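PDB 1BF6: phosphotriesterase homology protein from Escherichia coli, which hydrolyses phosphorylated glyceryl acetates, and also aromatic acetates and propionates, as a zinc-dependent monomeric member of the phosphotriesterase family. Local coordinates for residues H185-D190 and Q206-G211; G202-F207 and L234-L239. All coordinates share one frame; numbering follows the deposited sequence.

Interaction 1. Residues H185-D190 and Q206-G211; sequences HCDLKD and QFDTIG. With ZN (zinc ion), chain D; SO4 (sulfate ion), chain E.
His-185 binds zinc through NE2 at 2.2 Å, and Glu-124 and His-157 complete the protein ligands of this ion. On the other side of the same imidazole, ND1 donates a hydrogen bond to Asp-208 OD1 at 2.6 Å, a short His-carboxylate pair. The oxygen lies close to the ring plane, but the carboxylate is turned 62° from that plane and is met from above its own. Asp-208 OD2 turns its syn lone pair to the backbone N of His-185, 3.1 Å away and nearly straight at 163°. The backbone bond steadies the carboxylate; with zinc on NE2 and OD1 at ND1 the rotation of the ring is probably fixed, and the carboxylate probably makes it a more electron-rich ligand.

A second carboxylate reaches back the other way. Asp-187 has CG in the crowded position between backbone N and carbonyl carbon. Its OD1 accepts a hydrogen bond from Thr-209 OG1 at 2.7 Å, from above the carboxylate plane, while the syn lone pair of OD2 accepts Thr-209 N at 3.2 Å. Arg-221 forms a salt bridge with OD2, which probably eases the nearness of OD1 to Asp-208 OD1, 3.8 Å apart. An alanine in place of Asp-187 takes away the acceptor of both Thr-209 bonds and the partner of Arg-221, and would probably loosen the loop around Thr-209.

Between backbones, Cys-186 N donates a hydrogen bond to Gln-206 O almost along the C=O axis at 3.0 Å. Van der Waals contact is modest: Leu-188 sets CD2 3.4 Å from Thr-209 OG1, and Asp-187 CB approaches the Phe-207 ring.

The loop after strand 181-183 thus meets the end of strand 204-207 and the loop leaving it, at the metal-site end of the TIM-barrel fold; helix 218-230 backs Phe-207, and His-11 on strand 7-12 meets His-185 edge-to-face.

Interaction 2. Residues G202-F207 and L234-L239; sequences GAYVQF and LNRVML
Val-205, Val-237, Phe-207 and Leu-239 form the apolar centre, all on one face of the sheet. The two valines meet methyl to methyl, CG2 to CG2 at 3.9 Å, and cross obliquely. Val-237 has its CG1 anti to the backbone N (chi1 180°), which carries that methyl to Phe-207 CD1, also 3.9 Å off. Leu-239 turns CD2 across to Phe-207 CB. Helices 192-200 and 218-230 pack over this face, with Ile-195 against both Val-205 and Phe-207 and Leu-225 against both Phe-207 and Val-237.

On the other face Gln-206 and Met-238 run side by side in the same direction. A bend at chi3 turns the methionine CE toward strand 204-207, where it also nears Tyr-204 CD2.

The backbones join as neighbouring parallel strands of a right-handed beta-alpha-beta crossover through helix 218-230, the repeating step of the TIM barrel. Val-205 uses both of its polar backbone atoms: N donates a hydrogen bond to Arg-236 O at 2.9 Å and O accepts one from Met-238 N at 3.0 Å. Phe-207 N then reaches Met-238 O, so that three nearly straight hydrogen bonds hold the pair.

Toward the start of the strands, Arg-236 bends at chi2 and sets CD 3.7 Å from the Tyr-204 ring centroid, only 3° off the normal, a CH-pi contact. Its guanidinium lies 25° from the ring plane, with NH1 pinned by the carbonyl O of Asn-235. Phe-289 meets the tyrosine edge-to-face. Outermost, one water links Gly-202 O to Arg-236 NH2, and another accepts a weak bond from Arg-236 NE while donating to Ala-203 O. Gly-202, at positive phi, closes the preceding helix in a Schellman motif.

How the interactions relate
Both interactions use strand 204-207 and share Gln-206 and Phe-207, but they lie at successive levels of the barrel, their centres 11 Å apart. Interaction 2 pairs the strand with its neighbour 237-239, and its regular backbone bonding and apolar face change to arginine and water at the strand starts. Interaction 1 takes over where the strand runs out into loop: carboxylates replace hydrocarbon, and one of them, Asp-208, probably orients a zinc ligand. Both are largely buried, although interaction 2 reaches solvent through Asn-235 and partly exposed Arg-236. They meet directly where Cys-186 SG packs on Val-205 CB and Ile-210 CD1 on Leu-239 CB.

Interaction 1. Residues H185-D190 and Q206-G211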
# COMPACT_ATOMS: atom_id res chain seq x y z
N HIS A 185 -1.50 -3.90 5.75
CA HIS A 185 -0.89 -4.43 6.97
C HIS A 185 -1.70 -5.43 7.77
O HIS A 185 -1.85 -5.29 8.98
CB HIS A 185 -0.50 -3.28 7.91
CG HIS A 185 0.07 -2.10 7.21
ND1 HIS A 185 0.89 -2.17 6.11
CD2 HIS A 185 -0.15 -0.78 7.42
CE1 HIS A 185 1.12 -0.94 5.70
NE2 HIS A 185 0.50 -0.10 6.48
N CYS A 186 -2.22 -6.46 7.11
CA CYS A 186 -2.99 -7.48 7.82
C CYS A 186 -2.08 -8.55 8.40
O CYS A 186 -2.54 -9.45 9.11
CB CYS A 186 -4.00 -8.15 6.89
SG CYS A 186 -5.26 -7.06 6.22
N ASP A 187 -0.78 -8.41 8.14
CA ASP A 187 0.23 -9.39 8.55
C ASP A 187 1.23 -8.96 9.64
O ASP A 187 2.43 -9.22 9.53
CB ASP A 187 0.99 -9.85 7.30
CG ASP A 187 1.79 -8.73 6.63
OD1 ASP A 187 1.47 -7.53 6.86
OD2 ASP A 187 2.75 -9.02 5.88
N LEU A 188 0.75 -8.33 10.71
CA LEU A 188 1.63 -7.92 11.81
C LEU A 188 1.33 -8.67 13.12
O LEU A 188 1.91 -8.39 14.17
CB LEU A 188 1.57 -6.40 12.01
CG LEU A 188 2.33 -5.62 10.94
CD1 LEU A 188 1.97 -4.13 10.96
CD2 LEU A 188 3.81 -5.82 11.13
N LYS A 189 0.46 -9.67 13.03
CA LYS A 189 0.08 -10.51 14.16
C LYS A 189 -0.76 -11.68 13.62
O LYS A 189 -1.11 -11.69 12.43
CB LYS A 189 -0.75 -9.72 15.18
CG LYS A 189 -2.12 -9.31 14.67
CD LYS A 189 -2.97 -8.75 15.78
CE LYS A 189 -4.26 -8.19 15.23
NZ LYS A 189 -5.05 -7.56 16.31
N ASP A 190 -1.03 -12.67 14.47
CA ASP A 190 -1.86 -13.81 14.09
C ASP A 190 -3.20 -13.11 13.89
O ASP A 190 -3.82 -12.64 14.84
CB ASP A 190 -1.94 -14.84 15.24
CG ASP A 190 -0.61 -15.58 15.49
OD1 ASP A 190 0.33 -15.43 14.67
OD2 ASP A 190 -0.49 -16.30 16.50
N GLN A 206 -3.86 -7.41 2.39
CA GLN A 206 -2.45 -7.34 2.07
C GLN A 206 -1.48 -7.81 3.15
O GLN A 206 -1.67 -7.54 4.33
CB GLN A 206 -2.07 -5.92 1.66
CG GLN A 206 -2.66 -5.52 0.34
CD GLN A 206 -2.45 -4.08 0.00
OE1 GLN A 206 -1.74 -3.33 0.72
NE2 GLN A 206 -3.07 -3.65 -1.08
N PHE A 207 -0.51 -8.61 2.71
CA PHE A 207 0.57 -9.09 3.56
C PHE A 207 1.68 -8.22 2.97
O PHE A 207 2.40 -8.62 2.04
CB PHE A 207 0.85 -10.59 3.32
CG PHE A 207 -0.14 -11.52 3.99
CD1 PHE A 207 -1.52 -11.41 3.73
CD2 PHE A 207 0.29 -12.52 4.86
CE1 PHE A 207 -2.44 -12.28 4.35
CE2 PHE A 207 -0.62 -13.39 5.48
CZ PHE A 207 -1.99 -13.27 5.22
N ASP A 208 1.75 -6.98 3.46
CA ASP A 208 2.71 -5.99 2.95
C ASP A 208 3.83 -5.55 3.89
O ASP A 208 4.47 -4.52 3.64
CB ASP A 208 1.96 -4.74 2.45
CG ASP A 208 0.98 -4.19 3.47
OD1 ASP A 208 1.19 -4.38 4.69
OD2 ASP A 208 -0.04 -3.60 3.05
N THR A 209 4.03 -6.28 4.98
CA THR A 209 5.10 -5.95 5.93
C THR A 209 6.15 -7.08 5.92
O THR A 209 6.85 -7.33 6.92
CB THR A 209 4.57 -5.70 7.35
OG1 THR A 209 3.87 -6.85 7.84
CG2 THR A 209 3.62 -4.48 7.38
N ILE A 210 6.24 -7.77 4.78
CA ILE A 210 7.18 -8.86 4.59
C ILE A 210 8.60 -8.36 4.87
O ILE A 210 9.00 -7.32 4.35
CB ILE A 210 7.08 -9.41 3.15
CG1 ILE A 210 5.78 -10.22 3.00
CG2 ILE A 210 8.30 -10.26 2.79
CD1 ILE A 210 5.33 -10.38 1.55
N GLY A 211 9.33 -9.09 5.71
CA GLY A 211 10.69 -8.70 6.05
C GLY A 211 10.81 -7.96 7.38
O GLY A 211 11.91 -7.83 7.91
ZN ZN D . 0.96 2.03 6.38
S SO4 E . -8.43 -5.87 16.17
O1 SO4 E . -7.87 -5.78 17.51
O2 SO4 E . -8.94 -4.50 15.73
O3 SO4 E . -7.38 -6.33 15.11
O4 SO4 E . -9.54 -6.92 16.17

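Interaction 2. Residues G202-F207 and L234-L239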
# COMPACT_ATOMS: atom_id res chain seq x y z
N GLY A 202 -15.88 -9.27 0.98
CA GLY A 202 -15.53 -8.93 -0.39
C GLY A 202 -14.32 -8.05 -0.63
O GLY A 202 -14.02 -7.69 -1.76
N ALA A 203 -13.61 -7.71 0.44
CA ALA A 203 -12.43 -6.86 0.33
C ALA A 203 -11.16 -7.68 0.03
O ALA A 203 -11.17 -8.92 0.11
CB ALA A 203 -12.25 -6.06 1.63
N TYR A 204 -10.12 -6.98 -0.44
CA TYR A 204 -8.81 -7.60 -0.68
C TYR A 204 -7.99 -7.32 0.59
O TYR A 204 -8.25 -6.33 1.30
CB TYR A 204 -8.09 -6.99 -1.87
CG TYR A 204 -8.58 -7.47 -3.21
CD1 TYR A 204 -9.79 -7.03 -3.72
CD2 TYR A 204 -7.79 -8.32 -4.00
CE1 TYR A 204 -10.23 -7.41 -4.99
CE2 TYR A 204 -8.21 -8.72 -5.27
CZ TYR A 204 -9.44 -8.26 -5.76
OH TYR A 204 -9.87 -8.63 -7.01
N VAL A 205 -7.05 -8.21 0.90
CA VAL A 205 -6.18 -8.06 2.07
C VAL A 205 -4.71 -8.08 1.62
O VAL A 205 -4.37 -8.67 0.59
CB VAL A 205 -6.43 -9.17 3.12
CG1 VAL A 205 -7.82 -9.01 3.74
CG2 VAL A 205 -6.26 -10.57 2.49
N GLN A 206 -3.86 -7.41 2.39
CA GLN A 206 -2.45 -7.34 2.07
C GLN A 206 -1.48 -7.81 3.15
O GLN A 206 -1.67 -7.54 4.33
CB GLN A 206 -2.07 -5.92 1.66
CG GLN A 206 -2.66 -5.52 0.34
CD GLN A 206 -2.45 -4.08 0.00
OE1 GLN A 206 -1.74 -3.33 0.72
NE2 GLN A 206 -3.07 -3.65 -1.08
N PHE A 207 -0.51 -8.61 2.71
CA PHE A 207 0.57 -9.09 3.56
C PHE A 207 1.68 -8.22 2.97
O PHE A 207 2.40 -8.62 2.04
CB PHE A 207 0.85 -10.59 3.32
CG PHE A 207 -0.14 -11.52 3.99
CD1 PHE A 207 -1.52 -11.41 3.73
CD2 PHE A 207 0.29 -12.52 4.86
CE1 PHE A 207 -2.44 -12.28 4.35
CE2 PHE A 207 -0.62 -13.39 5.48
CZ PHE A 207 -1.99 -13.27 5.22
N LEU A 234 -6.66 -17.27 -2.33
CA LEU A 234 -5.54 -16.49 -2.87
C LEU A 234 -5.91 -15.37 -3.85
O LEU A 234 -5.12 -14.45 -4.04
CB LEU A 234 -4.48 -17.39 -3.52
CG LEU A 234 -3.71 -18.37 -2.62
CD1 LEU A 234 -2.62 -19.04 -3.47
CD2 LEU A 234 -3.06 -17.64 -1.46
N ASN A 235 -7.09 -15.45 -4.46
CA ASN A 235 -7.49 -14.39 -5.39
C ASN A 235 -7.87 -13.07 -4.69
O ASN A 235 -8.28 -12.12 -5.35
CB ASN A 235 -8.63 -14.86 -6.32
CG ASN A 235 -9.91 -15.19 -5.57
OD1 ASN A 235 -9.92 -15.40 -4.34
ND2 ASN A 235 -11.01 -15.27 -6.31
N ARG A 236 -7.73 -13.02 -3.36
CA ARG A 236 -8.04 -11.81 -2.60
C ARG A 236 -6.83 -11.28 -1.80
O ARG A 236 -6.95 -10.31 -1.06
CB ARG A 236 -9.22 -12.04 -1.64
CG ARG A 236 -10.58 -12.08 -2.34
CD ARG A 236 -10.82 -10.82 -3.14
NE ARG A 236 -12.11 -10.88 -3.83
CZ ARG A 236 -12.28 -11.26 -5.10
NH1 ARG A 236 -11.24 -11.61 -5.85
NH2 ARG A 236 -13.50 -11.36 -5.60
N VAL A 237 -5.67 -11.90 -2.02
CA VAL A 237 -4.43 -11.55 -1.32
C VAL A 237 -3.39 -10.89 -2.21
O VAL A 237 -3.12 -11.35 -3.33
CB VAL A 237 -3.78 -12.80 -0.67
CG1 VAL A 237 -2.49 -12.43 0.06
CG2 VAL A 237 -4.74 -13.45 0.29
N MET A 238 -2.83 -9.77 -1.73
CA MET A 238 -1.77 -9.07 -2.43
C MET A 238 -0.57 -8.93 -1.47
O MET A 238 -0.73 -9.04 -0.25
CB MET A 238 -2.24 -7.75 -3.03
CG MET A 238 -3.27 -7.99 -4.15
SD MET A 238 -3.65 -6.56 -5.15
CE MET A 238 -4.61 -5.59 -3.99
N LEU A 239 0.62 -8.70 -2.04
CA LEU A 239 1.86 -8.66 -1.26
C LEU A 239 2.75 -7.45 -1.48
O LEU A 239 2.72 -6.83 -2.54
CB LEU A 239 2.70 -9.91 -1.60
CG LEU A 239 2.04 -11.29 -1.61
CD1 LEU A 239 3.02 -12.33 -2.17
CD2 LEU A 239 1.58 -11.70 -0.24
O HOH W 1 -14.89 -9.30 -3.93
O HOH W 2 -13.19 -10.91 -0.76